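Local structure of tetratricopeptide repeat protein (Parabacteroides merdae ATCC 43184, 4R7S) at residues A230-K235 / L250-T254; A184-F188 / L216-I220; Y41-T45 / H71-I77; L44-T49 / S63-A67; E129-D133 / L147-I151. The protein is of unknown function but, as a tetratricopeptide repeat protein, probably serves as a scaffold for binding other proteins or peptides. All coordinates share one frame. Residue numbers count along the deposited sequence, not the author numbering.

In the fold
The chain has fifteen helices, fourteen of them pairing as tetratricopeptide-repeat hairpins with helix 244-252 left over at the C-terminal end, and no strands. Along the chain, interactions 3 and 4 come first, both starting on helix 40-52 and sharing Leu44 and Thr45, their centres about 7 Å apart. Interaction 5 follows near the middle, then interaction 2, and interaction 1 closes the array at helix 244-252. Interactions 1 and 2, about 14 Å apart between centres, meet through Asp233 and Arg217 and across the consecutive helices 211-223 and 227-238. Interactions 1 and 3 lie about 44 Å apart between centres, on opposite sides of the chain's centre. Local helix packing, repeated in series, thus builds the elongated solenoid.

Interaction 1: A230-K235 / L250-T254; sequences AALDFK and LLKLT
Segment 230-235 runs as regular helix within helix 227-238, while 250-254 comes from the end of helix 244-252, with Thr254 N hydrogen-bonded to Leu251 O (3.0 Å). The backbones come closest at Ala231 and Leu251, whose CA atoms are 5.9 Å apart. That closeness is possible because Ala231 carries only a methyl, and Leu251 (chi1 m, chi2 t) uses the space: its CD2 lies 4.1 Å from Ala231 CB, 3.8 Å from Phe234 CB and 4.3 Å from Lys235 CG, a knob between small and aliphatic groups. The bulkiest bump of the other helix is Phe234 (chi1 m), whose ring enters the hollow between Leu250 and Thr254. Leu250 CB sits over its face in a CH-pi contact, 3.7 Å from the ring centroid, and Thr254 CG2 abuts the ring edge, 3.7 Å from Phe234 CE2. Thr254 CG2 also reaches Ala230 CB at 4.1 Å. Phe234 occupies the place of the large aromatic in helix B of a TPR consensus, and it also touches Leu222 of helix 211-223; helix 244-252 covers this last repeat like a capping helix. No hydrogen bond joins the segments. Thr254 (chi1 p) spends its hydroxyl on its own backbone, OG1 to Leu251 O at 2.5 Å, and offers its methyl to Phe234, so the association is one of apolar packing.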
# COMPACT_ATOMS: atom_id res chain seq x y z
N ALA A 230 24.51 7.02 -10.58
CA ALA A 230 23.04 7.03 -10.62
C ALA A 230 22.49 5.74 -11.23
O ALA A 230 21.63 5.08 -10.63
CB ALA A 230 22.55 8.24 -11.41
N ALA A 231 23.03 5.35 -12.42
CA ALA A 231 22.62 4.14 -13.13
C ALA A 231 22.74 2.89 -12.24
O ALA A 231 21.81 2.08 -12.20
CB ALA A 231 23.44 3.96 -14.39
N LEU A 232 23.85 2.79 -11.46
CA LEU A 232 24.09 1.66 -10.55
C LEU A 232 22.94 1.53 -9.55
O LEU A 232 22.44 0.42 -9.35
CB LEU A 232 25.45 1.79 -9.83
CG LEU A 232 26.73 1.77 -10.71
CD1 LEU A 232 27.94 2.22 -9.93
CD2 LEU A 232 26.97 0.39 -11.36
N ASP A 233 22.48 2.69 -9.01
CA ASP A 233 21.35 2.78 -8.09
C ASP A 233 20.03 2.46 -8.79
O ASP A 233 19.22 1.69 -8.23
CB ASP A 233 21.30 4.17 -7.43
CG ASP A 233 22.22 4.37 -6.23
OD1 ASP A 233 22.88 3.38 -5.81
OD2 ASP A 233 22.28 5.50 -5.72
N PHE A 234 19.80 2.99 -10.03
CA PHE A 234 18.58 2.68 -10.78
C PHE A 234 18.50 1.19 -11.08
O PHE A 234 17.43 0.60 -10.89
CB PHE A 234 18.48 3.51 -12.07
CG PHE A 234 18.34 5.01 -11.89
CD1 PHE A 234 17.62 5.54 -10.82
CD2 PHE A 234 18.90 5.88 -12.81
CE1 PHE A 234 17.50 6.92 -10.65
CE2 PHE A 234 18.78 7.27 -12.64
CZ PHE A 234 18.08 7.78 -11.56
N LYS A 235 19.64 0.55 -11.47
CA LYS A 235 19.69 -0.89 -11.73
C LYS A 235 19.33 -1.68 -10.46
O LYS A 235 18.50 -2.59 -10.52
CB LYS A 235 21.06 -1.32 -12.25
CG LYS A 235 21.16 -1.27 -13.76
CD LYS A 235 22.56 -0.89 -14.21
CE LYS A 235 22.73 -0.94 -15.72
NZ LYS A 235 22.81 -2.34 -16.24
N LEU A 250 14.46 6.55 -16.42
CA LEU A 250 15.51 7.11 -15.56
C LEU A 250 16.87 6.68 -16.05
O LEU A 250 17.77 7.50 -16.18
CB LEU A 250 15.32 6.65 -14.09
CG LEU A 250 14.10 7.17 -13.33
CD1 LEU A 250 13.96 6.46 -12.01
CD2 LEU A 250 14.15 8.69 -13.16
N LEU A 251 17.00 5.38 -16.38
CA LEU A 251 18.22 4.80 -16.94
C LEU A 251 18.65 5.49 -18.22
O LEU A 251 19.85 5.74 -18.36
CB LEU A 251 18.07 3.29 -17.16
CG LEU A 251 18.30 2.48 -15.87
CD1 LEU A 251 17.69 1.10 -15.97
CD2 LEU A 251 19.79 2.44 -15.49
N LYS A 252 17.69 5.86 -19.13
CA LYS A 252 18.00 6.61 -20.37
C LYS A 252 18.69 7.96 -20.07
O LYS A 252 19.50 8.43 -20.89
CB LYS A 252 16.74 6.89 -21.20
CG LYS A 252 16.13 5.68 -21.89
CD LYS A 252 14.63 5.86 -22.24
CE LYS A 252 14.32 7.08 -23.11
NZ LYS A 252 12.91 7.06 -23.61
N LEU A 253 18.37 8.59 -18.92
CA LEU A 253 18.95 9.89 -18.56
C LEU A 253 20.43 9.77 -18.10
O LEU A 253 21.14 10.79 -18.05
CB LEU A 253 18.09 10.62 -17.49
CG LEU A 253 16.57 10.74 -17.74
CD1 LEU A 253 15.92 11.54 -16.68
CD2 LEU A 253 16.23 11.33 -19.12
N THR A 254 20.90 8.54 -17.84
CA THR A 254 22.29 8.25 -17.44
C THR A 254 23.18 7.86 -18.64
O THR A 254 24.39 7.76 -18.47
CB THR A 254 22.34 7.10 -16.41
OG1 THR A 254 22.00 5.88 -17.06
CG2 THR A 254 21.44 7.33 -15.20

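Interaction 2: A184-F188 / L216-I220; sequences ADLYF and LRGKI
Two successive A helices of a TPR solenoid pack side by side here, 184-188 on helix 178-189 and 216-220 on helix 211-223. Both are regular helix, running nearly parallel at 26° (signed crossing +26°) with axes 11.1 Å apart, wide enough for large side chains between them. CA pairs set the register: Asp185 with Leu216 at 7.1 Å, Phe188 with Ile220 at 7.7 Å. Leu216 (chi1 t, chi2 p) leads, a branched side chain suited to spanning the gap: its CD2 lies 3.8 Å from Ala184 CB, and its CD1 lies 3.7 Å from Phe188 CB and 3.6 Å from Asp185 OD1. Asp185 has its charge answered elsewhere, by a salt bridge to Lys154. One turn on, Lys219 lays its aliphatic stem along the aromatic, CD 4.0 Å from Phe188 CZ. Ile220 (chi1 m) completes the row, reaching also Met197 and Ile200 of helix 193-206. Phe188 (chi1 t) swings its ring into this row, bringing CD1 to 3.6 Å from Ile220 CG1.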
# COMPACT_ATOMS: atom_id res chain seq x y z
N ALA A 184 13.59 12.50 3.57
CA ALA A 184 14.55 12.66 2.46
C ALA A 184 13.80 13.03 1.16
O ALA A 184 14.24 13.92 0.44
CB ALA A 184 15.37 11.39 2.24
N ASP A 185 12.65 12.39 0.91
CA ASP A 185 11.84 12.64 -0.29
C ASP A 185 11.32 14.07 -0.27
O ASP A 185 11.27 14.71 -1.32
CB ASP A 185 10.68 11.63 -0.42
CG ASP A 185 10.02 11.68 -1.78
OD1 ASP A 185 10.70 11.38 -2.79
OD2 ASP A 185 8.82 12.07 -1.86
N LEU A 186 10.96 14.56 0.92
CA LEU A 186 10.50 15.94 1.10
C LEU A 186 11.64 16.90 0.78
O LEU A 186 11.43 17.88 0.06
CB LEU A 186 10.00 16.19 2.54
CG LEU A 186 9.90 17.66 2.95
CD1 LEU A 186 8.74 18.35 2.28
CD2 LEU A 186 9.75 17.76 4.41
N TYR A 187 12.85 16.61 1.30
CA TYR A 187 14.01 17.46 1.06
C TYR A 187 14.37 17.50 -0.43
O TYR A 187 14.65 18.58 -0.96
CB TYR A 187 15.20 17.02 1.91
CG TYR A 187 15.06 17.36 3.38
CD1 TYR A 187 14.46 18.55 3.79
CD2 TYR A 187 15.61 16.53 4.36
CE1 TYR A 187 14.37 18.89 5.14
CE2 TYR A 187 15.53 16.87 5.71
CZ TYR A 187 14.90 18.04 6.10
OH TYR A 187 14.83 18.37 7.44
N PHE A 188 14.25 16.37 -1.13
CA PHE A 188 14.52 16.34 -2.56
C PHE A 188 13.50 17.19 -3.29
O PHE A 188 13.90 18.03 -4.11
CB PHE A 188 14.52 14.91 -3.10
CG PHE A 188 14.60 14.81 -4.61
CD1 PHE A 188 15.82 14.96 -5.26
CD2 PHE A 188 13.48 14.49 -5.36
CE1 PHE A 188 15.90 14.82 -6.65
CE2 PHE A 188 13.56 14.38 -6.75
CZ PHE A 188 14.77 14.54 -7.38
N LEU A 216 15.60 7.52 -5.35
CA LEU A 216 15.84 8.82 -4.73
C LEU A 216 17.34 9.17 -4.72
O LEU A 216 17.70 10.25 -5.20
CB LEU A 216 15.26 8.88 -3.30
CG LEU A 216 15.14 10.31 -2.72
CD1 LEU A 216 14.24 11.21 -3.60
CD2 LEU A 216 14.66 10.29 -1.29
N ARG A 217 18.20 8.24 -4.24
CA ARG A 217 19.64 8.47 -4.29
C ARG A 217 20.15 8.58 -5.75
O ARG A 217 21.05 9.38 -6.04
CB ARG A 217 20.41 7.38 -3.54
CG ARG A 217 21.85 7.82 -3.25
CD ARG A 217 22.54 6.90 -2.30
NE ARG A 217 22.81 5.61 -2.93
CZ ARG A 217 23.59 4.68 -2.40
NH1 ARG A 217 24.17 4.89 -1.22
NH2 ARG A 217 23.79 3.53 -3.03
N GLY A 218 19.57 7.79 -6.65
CA GLY A 218 19.95 7.81 -8.06
C GLY A 218 19.64 9.13 -8.73
O GLY A 218 20.46 9.69 -9.46
N LYS A 219 18.45 9.68 -8.41
CA LYS A 219 17.96 10.94 -8.93
C LYS A 219 18.83 12.09 -8.45
O LYS A 219 19.08 13.03 -9.22
CB LYS A 219 16.51 11.16 -8.52
CG LYS A 219 15.52 10.49 -9.44
CD LYS A 219 14.15 11.04 -9.15
CE LYS A 219 13.02 10.18 -9.66
NZ LYS A 219 11.85 10.27 -8.74
N ILE A 220 19.33 12.00 -7.20
CA ILE A 220 20.21 13.03 -6.63
C ILE A 220 21.56 12.92 -7.29
O ILE A 220 22.07 13.93 -7.78
CB ILE A 220 20.29 12.96 -5.08
CG1 ILE A 220 18.99 13.52 -4.45
CG2 ILE A 220 21.52 13.71 -4.57
CD1 ILE A 220 18.64 12.93 -3.08

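Interaction 3: Y41-T45 / H71-I77; sequences YALLT and HTKNITI
Segment 41-45 is one turn of helix 40-52; segment 71-77 is a linker, bent by a type I beta turn from His71 to Asn74, that enters helix 75-87 at Ile75. CA atoms lie 7.9 Å apart between Tyr41 and His71, and 6.5 Å between Thr45 and Ile77. Asn74 (chi1 t) is the N-cap, its short amide well placed for OD1 to accept from Ile77 N at 2.9 Å. Tyr41 (chi1 p) stacks face to face on the His71 ring (chi1 m), centroids 3.7 Å apart and planes at 17°; Tyr41 CG lies 3.3 Å from His71 CE1. Ile77 CD1 meets the edge of the tyrosine ring, 4.2 Å from Tyr41 CD2. Thr45 (chi1 m) returns its OG1 to Tyr41 O at 2.7 Å, sealing the hydroxyl to its own helix while that OG1 packs 3.5 Å from Ile77 CG1. This links the A helices of adjacent TPR repeats, with Ala67 of the intervening helix 57-68 touching both Thr45 and Ile77.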
# COMPACT_ATOMS: atom_id res chain seq x y z
N TYR A 41 -20.19 -17.18 0.73
CA TYR A 41 -19.61 -15.83 0.61
C TYR A 41 -18.31 -15.74 1.49
O TYR A 41 -17.40 -14.98 1.17
CB TYR A 41 -20.64 -14.75 1.02
CG TYR A 41 -20.78 -14.63 2.52
CD1 TYR A 41 -21.56 -15.54 3.24
CD2 TYR A 41 -20.04 -13.70 3.24
CE1 TYR A 41 -21.62 -15.49 4.63
CE2 TYR A 41 -20.09 -13.65 4.63
CZ TYR A 41 -20.89 -14.54 5.32
OH TYR A 41 -20.95 -14.49 6.69
N ALA A 42 -18.26 -16.51 2.59
CA ALA A 42 -17.08 -16.52 3.44
C ALA A 42 -15.96 -17.27 2.76
O ALA A 42 -14.80 -16.87 2.86
CB ALA A 42 -17.40 -17.15 4.78
N LEU A 43 -16.31 -18.35 2.05
CA LEU A 43 -15.34 -19.17 1.34
C LEU A 43 -14.76 -18.37 0.19
O LEU A 43 -13.55 -18.41 -0.02
CB LEU A 43 -15.97 -20.49 0.85
CG LEU A 43 -16.46 -21.46 1.92
CD1 LEU A 43 -16.75 -22.83 1.30
CD2 LEU A 43 -15.45 -21.57 3.06
N LEU A 44 -15.63 -17.60 -0.51
CA LEU A 44 -15.23 -16.74 -1.63
C LEU A 44 -14.28 -15.64 -1.15
O LEU A 44 -13.36 -15.29 -1.88
CB LEU A 44 -16.43 -16.15 -2.37
CG LEU A 44 -17.16 -17.17 -3.26
CD1 LEU A 44 -18.64 -16.87 -3.38
CD2 LEU A 44 -16.49 -17.32 -4.61
N THR A 45 -14.44 -15.16 0.10
CA THR A 45 -13.56 -14.11 0.66
C THR A 45 -12.15 -14.68 0.82
O THR A 45 -11.22 -14.07 0.29
CB THR A 45 -14.13 -13.51 1.96
OG1 THR A 45 -15.50 -13.18 1.79
CG2 THR A 45 -13.41 -12.26 2.37
N HIS A 71 -23.73 -9.47 0.45
CA HIS A 71 -23.18 -8.86 1.66
C HIS A 71 -22.43 -7.57 1.33
O HIS A 71 -21.28 -7.41 1.71
CB HIS A 71 -22.24 -9.88 2.35
CG HIS A 71 -22.87 -11.23 2.54
ND1 HIS A 71 -23.03 -12.10 1.47
CD2 HIS A 71 -23.43 -11.77 3.64
CE1 HIS A 71 -23.68 -13.14 1.96
NE2 HIS A 71 -23.92 -13.00 3.27
N THR A 72 -23.12 -6.64 0.64
CA THR A 72 -22.62 -5.36 0.12
C THR A 72 -22.00 -4.40 1.18
O THR A 72 -21.30 -3.44 0.80
CB THR A 72 -23.74 -4.61 -0.61
OG1 THR A 72 -24.81 -4.38 0.30
CG2 THR A 72 -24.23 -5.35 -1.86
N LYS A 73 -22.26 -4.62 2.48
CA LYS A 73 -21.71 -3.71 3.49
C LYS A 73 -20.75 -4.43 4.48
O LYS A 73 -20.49 -3.94 5.59
CB LYS A 73 -22.86 -2.97 4.20
CG LYS A 73 -23.23 -1.66 3.46
CD LYS A 73 -24.22 -1.80 2.29
CE LYS A 73 -24.26 -0.54 1.45
NZ LYS A 73 -25.51 -0.46 0.63
N ASN A 74 -20.17 -5.57 4.03
CA ASN A 74 -19.18 -6.36 4.77
C ASN A 74 -17.81 -5.67 4.71
O ASN A 74 -17.16 -5.65 3.66
CB ASN A 74 -19.10 -7.79 4.21
CG ASN A 74 -18.17 -8.67 5.01
OD1 ASN A 74 -16.94 -8.53 4.97
ND2 ASN A 74 -18.76 -9.54 5.81
N ILE A 75 -17.38 -5.13 5.86
CA ILE A 75 -16.12 -4.42 6.11
C ILE A 75 -14.93 -5.18 5.52
O ILE A 75 -14.18 -4.58 4.75
CB ILE A 75 -15.95 -4.15 7.64
CG1 ILE A 75 -16.75 -2.91 8.05
CG2 ILE A 75 -14.48 -3.98 8.06
CD1 ILE A 75 -18.03 -3.19 8.73
N THR A 76 -14.79 -6.50 5.83
CA THR A 76 -13.68 -7.33 5.36
C THR A 76 -13.63 -7.39 3.85
O THR A 76 -12.60 -7.03 3.29
CB THR A 76 -13.72 -8.73 5.97
OG1 THR A 76 -13.66 -8.59 7.39
CG2 THR A 76 -12.55 -9.59 5.51
N ILE A 77 -14.73 -7.77 3.18
CA ILE A 77 -14.78 -7.86 1.73
C ILE A 77 -14.47 -6.49 1.08
O ILE A 77 -13.66 -6.43 0.17
CB ILE A 77 -16.12 -8.49 1.22
CG1 ILE A 77 -16.39 -9.84 1.93
CG2 ILE A 77 -16.10 -8.69 -0.31
CD1 ILE A 77 -17.87 -10.42 1.76

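Interaction 4: L44-T49 / S63-A67; sequences LTNLGT and SYTSA. With EDO (1,2-ethanediol), chain H.
A tyrosine ring lies flat over a glycine: Gly48 CA is 4.1 Å from the centroid of the Tyr64 ring, 24° off its normal, a CH-pi contact that any CB on residue 48 would turn into a clash. In the TPR pattern, Gly48 and Tyr64 hold the places of helix A's small residue and helix B's large aromatic, which pack together within a repeat. The two helical segments, on helices 40-52 and 57-68, run antiparallel at 162° (signed -162°) with axes only 8.0 Å apart. CA atoms approach to 4.9 Å at Gly48 and Ser63, and 5.3 Å at Leu44 and Ala67. Small residues permit this: Ser63 CB lies 3.7 Å from Gly48 CA and 3.6 Å from Leu44 O, and Ala67 CB lies 3.8 Å from Leu44 CB, while Leu44 CD1 extends to Ser66 CB at 4.0 Å. The hydroxyl of Ser63 bonds to Gln51. Tyr64 (chi1 m) also packs on Leu84 of helix 75-87, so its ring joins two repeats. Its OH shares a hydrogen bond with Thr49 OG1 at 2.8 Å, and Thr49 OG1 in turn is hydrogen-bonded, at 2.7 Å, to O2 of a 1,2-ethanediol probably left from crystallisation.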
# COMPACT_ATOMS: atom_id res chain seq x y z
N LEU A 44 -15.63 -17.60 -0.51
CA LEU A 44 -15.23 -16.74 -1.63
C LEU A 44 -14.28 -15.64 -1.15
O LEU A 44 -13.36 -15.29 -1.88
CB LEU A 44 -16.43 -16.15 -2.37
CG LEU A 44 -17.16 -17.17 -3.26
CD1 LEU A 44 -18.64 -16.87 -3.38
CD2 LEU A 44 -16.49 -17.32 -4.61
N THR A 45 -14.44 -15.16 0.10
CA THR A 45 -13.56 -14.11 0.66
C THR A 45 -12.15 -14.68 0.82
O THR A 45 -11.22 -14.07 0.29
CB THR A 45 -14.13 -13.51 1.96
OG1 THR A 45 -15.50 -13.18 1.79
CG2 THR A 45 -13.41 -12.26 2.37
N ASN A 46 -12.02 -15.86 1.49
CA ASN A 46 -10.76 -16.60 1.70
C ASN A 46 -10.09 -16.91 0.37
O ASN A 46 -8.90 -16.63 0.21
CB ASN A 46 -11.01 -17.93 2.45
CG ASN A 46 -11.57 -17.84 3.85
OD1 ASN A 46 -11.28 -16.91 4.62
ND2 ASN A 46 -12.34 -18.88 4.22
N LEU A 47 -10.86 -17.42 -0.61
CA LEU A 47 -10.40 -17.74 -1.96
C LEU A 47 -9.80 -16.48 -2.61
O LEU A 47 -8.68 -16.54 -3.10
CB LEU A 47 -11.55 -18.33 -2.82
CG LEU A 47 -11.23 -18.70 -4.27
CD1 LEU A 47 -10.28 -19.89 -4.36
CD2 LEU A 47 -12.50 -19.03 -5.04
N GLY A 48 -10.51 -15.36 -2.53
CA GLY A 48 -10.04 -14.09 -3.05
C GLY A 48 -8.67 -13.72 -2.52
O GLY A 48 -7.78 -13.39 -3.30
N THR A 49 -8.47 -13.83 -1.18
CA THR A 49 -7.21 -13.52 -0.52
C THR A 49 -6.10 -14.51 -0.93
O THR A 49 -4.98 -14.07 -1.21
CB THR A 49 -7.38 -13.45 0.98
OG1 THR A 49 -8.60 -12.78 1.27
CG2 THR A 49 -6.28 -12.66 1.63
N SER A 63 -13.61 -13.28 -7.24
CA SER A 63 -13.97 -13.94 -5.99
C SER A 63 -14.55 -12.93 -4.97
O SER A 63 -15.63 -13.16 -4.43
CB SER A 63 -12.78 -14.69 -5.40
OG SER A 63 -12.46 -15.82 -6.20
N TYR A 64 -13.87 -11.79 -4.77
CA TYR A 64 -14.33 -10.72 -3.89
C TYR A 64 -15.66 -10.12 -4.38
O TYR A 64 -16.54 -9.87 -3.56
CB TYR A 64 -13.28 -9.60 -3.75
CG TYR A 64 -12.04 -9.95 -2.93
CD1 TYR A 64 -12.13 -10.79 -1.82
CD2 TYR A 64 -10.82 -9.35 -3.21
CE1 TYR A 64 -11.00 -11.08 -1.05
CE2 TYR A 64 -9.68 -9.66 -2.46
CZ TYR A 64 -9.78 -10.52 -1.38
OH TYR A 64 -8.67 -10.76 -0.63
N THR A 65 -15.80 -9.93 -5.70
CA THR A 65 -17.03 -9.40 -6.29
C THR A 65 -18.21 -10.36 -5.99
O THR A 65 -19.30 -9.89 -5.62
CB THR A 65 -16.84 -9.14 -7.79
OG1 THR A 65 -15.92 -8.05 -7.93
CG2 THR A 65 -18.14 -8.78 -8.50
N SER A 66 -17.96 -11.68 -6.08
CA SER A 66 -18.94 -12.72 -5.81
C SER A 66 -19.33 -12.74 -4.36
O SER A 66 -20.51 -12.79 -4.06
CB SER A 66 -18.41 -14.09 -6.22
OG SER A 66 -18.13 -14.13 -7.61
N ALA A 67 -18.33 -12.69 -3.45
CA ALA A 67 -18.53 -12.65 -1.99
C ALA A 67 -19.37 -11.44 -1.58
O ALA A 67 -20.23 -11.55 -0.72
CB ALA A 67 -17.17 -12.60 -1.29
C1 EDO H . -7.53 -11.79 5.11
O1 EDO H . -6.79 -10.61 4.79
C2 EDO H . -8.95 -11.77 4.47
O2 EDO H . -9.24 -13.03 3.86

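Interaction 5: E129-D133 / L147-I151; sequences EQDFD and LGHAI
Segments 129-133 and 147-151 are both regular helix, crossing nearly antiparallel at 162° (signed -162°) with axes 9.4 Å apart; CA atoms are nearest at Phe132 with Gly148 (6.3 Å) and Glu129 with His149 (6.5 Å). Phe132, chi1 m and chi2 -54°, directs its ring at the bare backbone of Gly148, whose CA sits 3.6 Å from the ring centroid and 10° off its normal. Glycine is apt, since a CB there would clash with Phe132 CE1; CE2 lies 3.5 Å from Gly148 O. His149 (chi1 m, chi2 -57°) starts sideways from its helix, but its imidazole reaches over to the 129-133 segment. Phe132 CB rests over that ring's face, 3.7 Å from its centroid, and the phenyl edge faces the imidazole in a T-shaped pair, centroids 5.7 Å apart and planes at 68°. The ring tip reaches Asp133 (chi1 m): a weak hydrogen bond runs from His149 NE2 to Asp133 OD1, 3.0 Å at an angle of 123°. Glu129 (chi1 t, chi2 t) extends past the imidazole, CG 3.9 Å from His149 CE1, with its carboxylate bridged to Arg156. Phe132 holds the place of the large aromatic of TPR helix B, which packs against helix A of the next repeat; Gly148 is where that helix A receives it. Phe132 also touches Tyr113 and Ile120 of helix 109-121, while Leu147 and Ala150 pack on Phe166 of helix 159-172.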
# COMPACT_ATOMS: atom_id res chain seq x y z
N GLU A 129 -6.97 15.51 4.20
CA GLU A 129 -6.79 16.20 5.47
C GLU A 129 -7.88 15.77 6.47
O GLU A 129 -7.57 15.41 7.60
CB GLU A 129 -6.86 17.72 5.21
CG GLU A 129 -6.07 18.55 6.20
CD GLU A 129 -6.32 20.05 6.11
OE1 GLU A 129 -6.03 20.64 5.04
OE2 GLU A 129 -6.82 20.62 7.10
N GLN A 130 -9.16 15.77 6.01
CA GLN A 130 -10.31 15.43 6.84
C GLN A 130 -10.30 13.94 7.29
O GLN A 130 -10.67 13.65 8.42
CB GLN A 130 -11.62 15.80 6.11
CG GLN A 130 -11.78 17.32 6.01
CD GLN A 130 -13.00 17.81 5.26
OE1 GLN A 130 -14.09 17.23 5.33
NE2 GLN A 130 -12.86 18.95 4.59
N ASP A 131 -9.77 13.04 6.43
CA ASP A 131 -9.65 11.62 6.74
C ASP A 131 -8.53 11.35 7.76
O ASP A 131 -8.70 10.48 8.61
CB ASP A 131 -9.42 10.79 5.46
CG ASP A 131 -10.68 10.50 4.65
OD1 ASP A 131 -11.79 10.85 5.12
OD2 ASP A 131 -10.55 9.94 3.54
N PHE A 132 -7.42 12.10 7.69
CA PHE A 132 -6.34 11.92 8.68
C PHE A 132 -6.77 12.55 10.02
O PHE A 132 -6.52 11.96 11.08
CB PHE A 132 -4.99 12.46 8.18
CG PHE A 132 -4.55 11.82 6.88
CD1 PHE A 132 -4.46 10.43 6.75
CD2 PHE A 132 -4.21 12.60 5.78
CE1 PHE A 132 -4.09 9.84 5.54
CE2 PHE A 132 -3.81 12.01 4.57
CZ PHE A 132 -3.76 10.64 4.46
N ASP A 133 -7.53 13.65 9.97
CA ASP A 133 -8.07 14.26 11.19
C ASP A 133 -9.06 13.32 11.89
O ASP A 133 -9.02 13.21 13.11
CB ASP A 133 -8.73 15.61 10.91
CG ASP A 133 -7.76 16.75 10.61
OD1 ASP A 133 -6.61 16.70 11.11
OD2 ASP A 133 -8.17 17.72 9.92
N LEU A 147 1.66 11.03 9.68
CA LEU A 147 2.44 10.80 8.47
C LEU A 147 1.62 11.13 7.23
O LEU A 147 2.13 11.72 6.29
CB LEU A 147 2.90 9.35 8.43
CG LEU A 147 3.99 8.99 7.45
CD1 LEU A 147 5.31 9.64 7.84
CD2 LEU A 147 4.17 7.50 7.43
N GLY A 148 0.34 10.77 7.25
CA GLY A 148 -0.59 11.11 6.19
C GLY A 148 -0.59 12.62 5.97
O GLY A 148 -0.45 13.07 4.83
N HIS A 149 -0.67 13.39 7.07
CA HIS A 149 -0.61 14.85 7.05
C HIS A 149 0.72 15.35 6.47
O HIS A 149 0.72 16.25 5.64
CB HIS A 149 -0.83 15.43 8.46
CG HIS A 149 -2.28 15.51 8.86
ND1 HIS A 149 -3.21 16.20 8.10
CD2 HIS A 149 -2.89 15.02 9.96
CE1 HIS A 149 -4.35 16.10 8.75
NE2 HIS A 149 -4.21 15.40 9.88
N ALA A 150 1.84 14.71 6.87
CA ALA A 150 3.18 15.03 6.39
C ALA A 150 3.29 14.86 4.86
O ALA A 150 3.79 15.76 4.16
CB ALA A 150 4.21 14.17 7.10
N ILE A 151 2.79 13.73 4.34
CA ILE A 151 2.83 13.42 2.90
C ILE A 151 1.94 14.40 2.15
O ILE A 151 2.36 14.96 1.15
CB ILE A 151 2.46 11.92 2.63
CG1 ILE A 151 3.52 10.99 3.26
CG2 ILE A 151 2.31 11.62 1.11
CD1 ILE A 151 2.95 9.68 3.71